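Local coordinates for protein Exo-alpha-sialidase (PDB 2V72) that probably helps a large bacterial sialidase toxin hold on to host glycans, through a family 32 carbohydrate-binding module that binds galactose and a calcium ion, at residues I7-S19 with S56-I68. Sequence-based numbering, arbitrary orientation.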
loop_
_atom_site.group_PDB
_atom_site.type_symbol
_atom_site.label_atom_id
_atom_site.label_comp_id
_atom_site.label_asym_id
_atom_site.label_seq_id
_atom_site.Cartn_x
_atom_site.Cartn_y
_atom_site.Cartn_z
ATOM N N ILE A 7 -17.709 4.833 14.718
ATOM C CA ILE A 7 -16.435 4.412 15.363
ATOM C C ILE A 7 -15.514 3.620 14.443
ATOM O O ILE A 7 -15.898 2.587 13.883
ATOM N N GLU A 8 -14.295 4.125 14.284
ATOM C CA GLU A 8 -13.237 3.440 13.545
ATOM C C GLU A 8 -11.922 3.885 14.168
ATOM O O GLU A 8 -11.828 5.000 14.693
ATOM C CB GLU A 8 -13.300 3.778 12.053
ATOM C CG GLU A 8 -12.704 2.721 11.129
ATOM C CD GLU A 8 -12.853 3.063 9.645
ATOM O OE1 GLU A 8 -13.189 4.229 9.321
ATOM O OE2 GLU A 8 -12.632 2.164 8.798
ATOM N N THR A 9 -10.920 3.009 14.130
ATOM C CA THR A 9 -9.658 3.232 14.840
ATOM C C THR A 9 -8.463 3.001 13.918
ATOM O O THR A 9 -8.432 2.038 13.153
ATOM C CB THR A 9 -9.546 2.306 16.085
ATOM O OG1 THR A 9 -10.765 2.359 16.844
ATOM C CG2 THR A 9 -8.392 2.722 16.982
ATOM N N ALA A 10 -7.481 3.890 14.002
ATOM C CA ALA A 10 -6.274 3.794 13.188
ATOM C C ALA A 10 -5.216 2.941 13.879
ATOM O O ALA A 10 -4.853 3.201 15.029
ATOM C CB ALA A 10 -5.727 5.186 12.892
ATOM N N ILE A 11 -4.731 1.916 13.182
ATOM C CA ILE A 11 -3.611 1.123 13.684
ATOM C C ILE A 11 -2.347 1.991 13.644
ATOM O O ILE A 11 -2.019 2.560 12.599
ATOM C CB ILE A 11 -3.402 -0.194 12.880
ATOM C CG1 ILE A 11 -4.654 -1.082 12.956
ATOM C CG2 ILE A 11 -2.164 -0.952 13.393
ATOM C CD1 ILE A 11 -4.739 -2.149 11.869
ATOM N N PRO A 12 -1.651 2.115 14.789
ATOM C CA PRO A 12 -0.412 2.878 14.798
ATOM C C PRO A 12 0.573 2.303 13.782
ATOM O O PRO A 12 0.802 1.087 13.752
ATOM C CB PRO A 12 0.111 2.690 16.225
ATOM C CG PRO A 12 -1.093 2.339 17.030
ATOM C CD PRO A 12 -1.965 1.557 16.115
ATOM N N GLN A 13 1.109 3.184 12.938
ATOM C CA GLN A 13 2.075 2.829 11.910
ATOM C C GLN A 13 3.404 2.394 12.522
ATOM O O GLN A 13 4.163 1.650 11.897
ATOM C CB GLN A 13 2.295 4.009 10.955
ATOM C CG GLN A 13 1.134 4.280 9.999
ATOM C CD GLN A 13 1.417 5.423 9.036
ATOM O OE1 GLN A 13 1.910 6.470 9.433
ATOM N NE2 GLN A 13 1.097 5.224 7.763
ATOM N N SER A 14 3.676 2.858 13.741
ATOM C CA SER A 14 4.881 2.463 14.475
ATOM C C SER A 14 4.849 0.976 14.835
ATOM O O SER A 14 5.892 0.375 15.082
ATOM C CB SER A 14 5.059 3.311 15.736
ATOM O OG SER A 14 4.164 2.904 16.752
ATOM N N GLU A 15 3.650 0.395 14.861
ATOM C CA GLU A 15 3.470 -1.038 15.086
ATOM C C GLU A 15 3.571 -1.831 13.784
ATOM O O GLU A 15 3.509 -3.067 13.770
ATOM C CB GLU A 15 2.133 -1.303 15.772
ATOM C CG GLU A 15 2.215 -1.232 17.283
ATOM C CD GLU A 15 0.872 -1.011 17.932
ATOM O OE1 GLU A 15 -0.121 -1.596 17.452
ATOM O OE2 GLU A 15 0.808 -0.244 18.923
ATOM N N MET A 16 3.731 -1.107 12.688
ATOM C CA MET A 16 3.868 -1.725 11.383
ATOM C C MET A 16 5.330 -1.793 10.985
ATOM O O MET A 16 6.165 -1.063 11.520
ATOM C CB MET A 16 3.075 -0.947 10.325
ATOM C CG MET A 16 1.614 -0.697 10.689
ATOM S SD MET A 16 0.833 0.306 9.426
ATOM C CE MET A 16 -0.837 0.422 10.076
ATOM N N THR A 17 5.618 -2.710 10.064
ATOM C CA THR A 17 6.903 -2.813 9.392
ATOM C C THR A 17 6.565 -3.036 7.936
ATOM O O THR A 17 5.565 -3.692 7.624
ATOM C CB THR A 17 7.745 -4.005 9.893
ATOM O OG1 THR A 17 6.920 -5.169 9.967
ATOM C CG2 THR A 17 8.319 -3.727 11.270
ATOM N N ALA A 18 7.389 -2.490 7.048
ATOM C CA ALA A 18 7.096 -2.524 5.627
ATOM C C ALA A 18 8.192 -3.198 4.812
ATOM O O ALA A 18 9.364 -3.219 5.207
ATOM C CB ALA A 18 6.823 -1.116 5.106
ATOM N N SER A 19 7.789 -3.721 3.660
ATOM C CA SER A 19 8.661 -4.460 2.770
ATOM C C SER A 19 8.149 -4.268 1.352
ATOM O O SER A 19 6.947 -4.166 1.148
ATOM C CB SER A 19 8.618 -5.947 3.142
ATOM O OG SER A 19 9.638 -6.664 2.480
ATOM N N SER A 56 4.351 -4.929 0.953
ATOM C CA SER A 56 3.738 -5.689 2.029
ATOM C C SER A 56 3.926 -4.916 3.307
ATOM O O SER A 56 5.016 -4.405 3.579
ATOM C CB SER A 56 4.356 -7.086 2.166
ATOM O OG SER A 56 4.210 -7.826 0.972
ATOM N N VAL A 57 2.848 -4.815 4.075
ATOM C CA VAL A 57 2.876 -4.151 5.357
ATOM C C VAL A 57 2.388 -5.126 6.426
ATOM O O VAL A 57 1.222 -5.552 6.420
ATOM C CB VAL A 57 2.000 -2.865 5.351
ATOM C CG1 VAL A 57 2.050 -2.177 6.706
ATOM C CG2 VAL A 57 2.455 -1.911 4.253
ATOM N N ASN A 58 3.294 -5.490 7.326
ATOM C CA ASN A 58 2.951 -6.314 8.473
ATOM C C ASN A 58 2.347 -5.437 9.547
ATOM O O ASN A 58 2.838 -4.339 9.809
ATOM C CB ASN A 58 4.177 -7.052 9.004
ATOM C CG ASN A 58 3.821 -8.087 10.040
ATOM O OD1 ASN A 58 3.677 -7.777 11.224
ATOM N ND2 ASN A 58 3.675 -9.337 9.598
ATOM N N LEU A 59 1.281 -5.932 10.169
ATOM C CA LEU A 59 0.443 -5.106 11.035
ATOM C C LEU A 59 0.820 -5.190 12.510
ATOM O O LEU A 59 0.315 -4.405 13.325
ATOM C CB LEU A 59 -1.041 -5.425 10.812
ATOM C CG LEU A 59 -1.569 -5.328 9.373
ATOM C CD1 LEU A 59 -3.008 -5.798 9.298
ATOM C CD2 LEU A 59 -1.436 -3.916 8.787
ATOM N N GLY A 60 1.715 -6.121 12.845
ATOM C CA GLY A 60 2.201 -6.273 14.223
ATOM C C GLY A 60 1.507 -7.378 14.993
ATOM O O GLY A 60 2.150 -8.132 15.721
ATOM N N LYS A 61 0.189 -7.464 14.840
ATOM C CA LYS A 61 -0.605 -8.532 15.450
ATOM C C LYS A 61 -1.808 -8.866 14.572
ATOM O O LYS A 61 -1.950 -8.312 13.483
ATOM C CB LYS A 61 -1.027 -8.168 16.881
ATOM C CG LYS A 61 -1.956 -6.973 17.020
ATOM C CD LYS A 61 -2.214 -6.676 18.509
ATOM C CE LYS A 61 -3.412 -5.742 18.733
ATOM N NZ LYS A 61 -4.713 -6.359 18.315
ATOM N N ALA A 62 -2.652 -9.790 15.029
ATOM C CA ALA A 62 -3.898 -10.099 14.333
ATOM C C ALA A 62 -4.892 -8.942 14.485
ATOM O O ALA A 62 -5.238 -8.543 15.596
ATOM C CB ALA A 62 -4.492 -11.397 14.848
ATOM N N ARG A 63 -5.322 -8.394 13.355
ATOM C CA ARG A 63 -6.218 -7.244 13.334
ATOM C C ARG A 63 -7.506 -7.577 12.587
ATOM O O ARG A 63 -7.544 -8.524 11.803
ATOM C CB ARG A 63 -5.532 -6.054 12.652
ATOM C CG ARG A 63 -4.138 -5.725 13.156
ATOM C CD ARG A 63 -4.159 -4.916 14.438
ATOM N NE ARG A 63 -2.800 -4.511 14.788
ATOM C CZ ARG A 63 -2.468 -3.684 15.780
ATOM N NH1 ARG A 63 -3.395 -3.139 16.563
ATOM N NH2 ARG A 63 -1.185 -3.404 15.983
ATOM N N LYS A 64 -8.553 -6.793 12.837
ATOM C CA LYS A 64 -9.807 -6.883 12.089
ATOM C C LYS A 64 -9.993 -5.601 11.285
ATOM O O LYS A 64 -10.546 -4.615 11.789
ATOM C CB LYS A 64 -10.996 -7.086 13.033
ATOM C CG LYS A 64 -11.070 -8.450 13.683
ATOM C CD LYS A 64 -12.309 -8.557 14.579
ATOM C CE LYS A 64 -12.398 -9.922 15.256
ATOM N NZ LYS A 64 -12.377 -11.056 14.274
ATOM N N VAL A 65 -9.535 -5.605 10.035
ATOM C CA VAL A 65 -9.444 -4.354 9.294
ATOM C C VAL A 65 -10.715 -4.043 8.506
ATOM O O VAL A 65 -11.218 -4.868 7.740
ATOM C CB VAL A 65 -8.114 -4.228 8.442
ATOM C CG1 VAL A 65 -6.998 -5.085 9.036
ATOM C CG2 VAL A 65 -8.317 -4.558 6.973
ATOM N N SER A 66 -11.240 -2.844 8.740
ATOM C CA SER A 66 -12.455 -2.386 8.075
ATOM C C SER A 66 -12.155 -1.493 6.876
ATOM O O SER A 66 -12.982 -1.375 5.979
ATOM C CB SER A 66 -13.404 -1.694 9.066
ATOM O OG SER A 66 -12.704 -0.884 9.998
ATOM N N SER A 67 -10.975 -0.876 6.849
ATOM C CA SER A 67 -10.589 -0.034 5.707
ATOM C C SER A 67 -9.091 0.214 5.578
ATOM O O SER A 67 -8.323 0.017 6.523
ATOM C CB SER A 67 -11.340 1.312 5.712
ATOM O OG SER A 67 -10.891 2.156 6.753
ATOM N N ILE A 68 -8.697 0.651 4.384
ATOM C CA ILE A 68 -7.304 0.989 4.067
ATOM C C ILE A 68 -7.289 2.289 3.255
ATOM O O ILE A 68 -8.023 2.415 2.273
ATOM C CB ILE A 68 -6.604 -0.160 3.279
ATOM C CG1 ILE A 68 -6.582 -1.453 4.109
ATOM C CG2 ILE A 68 -5.182 0.228 2.882
ATOM C CD1 ILE A 68 -6.574 -2.718 3.289
#
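R63 is clamped between I11 and the aliphatic part of K61: CG2 of I11 sits over the centre of one guanidinium face, 3.6 Å from CZ of R63, and CG of K61 lies over the opposite face, nearer its rim. CD1 of I11 continues the contact down the arginine, reaching CG and CD of R63. A bend at chi2 (-81°) brings this chain round so that NH2 of R63 donates to two acceptors lying near the guanidinium plane, OE1 of E15 at 2.6 Å and the backbone O of L59 at 3.2 Å. The E15 carboxylate and the guanidinium are nearly coplanar; the in-plane bonds and the two apolar covers should limit rotation of the guanidinium. I11 and R63 are buried, whereas E15 lies on the solvent side.

In the F5/8 type C beta-sandwich, G60 and K61 form the corner where the chain leaves the sheet of strand 53-59 for that of strand 62-71. OD1 of N58 accepts from N of G60, an Asx turn leading into this corner, while ND2 of N58 is held by E121. Strand 17-20 forms one edge of the first sheet, pairing antiparallel with 53-59: T17 and N58 exchange two backbone bonds, as do S19 and S56. T17 and N58 lie side by side on the more exposed face, OG1 of T17 3.5 Å from CB of N58; on the inner face SD of M16 rests 3.9 Å from CG1 of V57.

The E8 end is looser, held by polar bonds without apolar packing across the two segments. The exposed, extended E8 side chain reaches the classic beta bulge that S66 and S67 form opposite Y142, its OE2 accepting from OG of S67 at 2.7 Å, above the carboxylate plane, and from OG of S66 at 3.3 Å on the anti side.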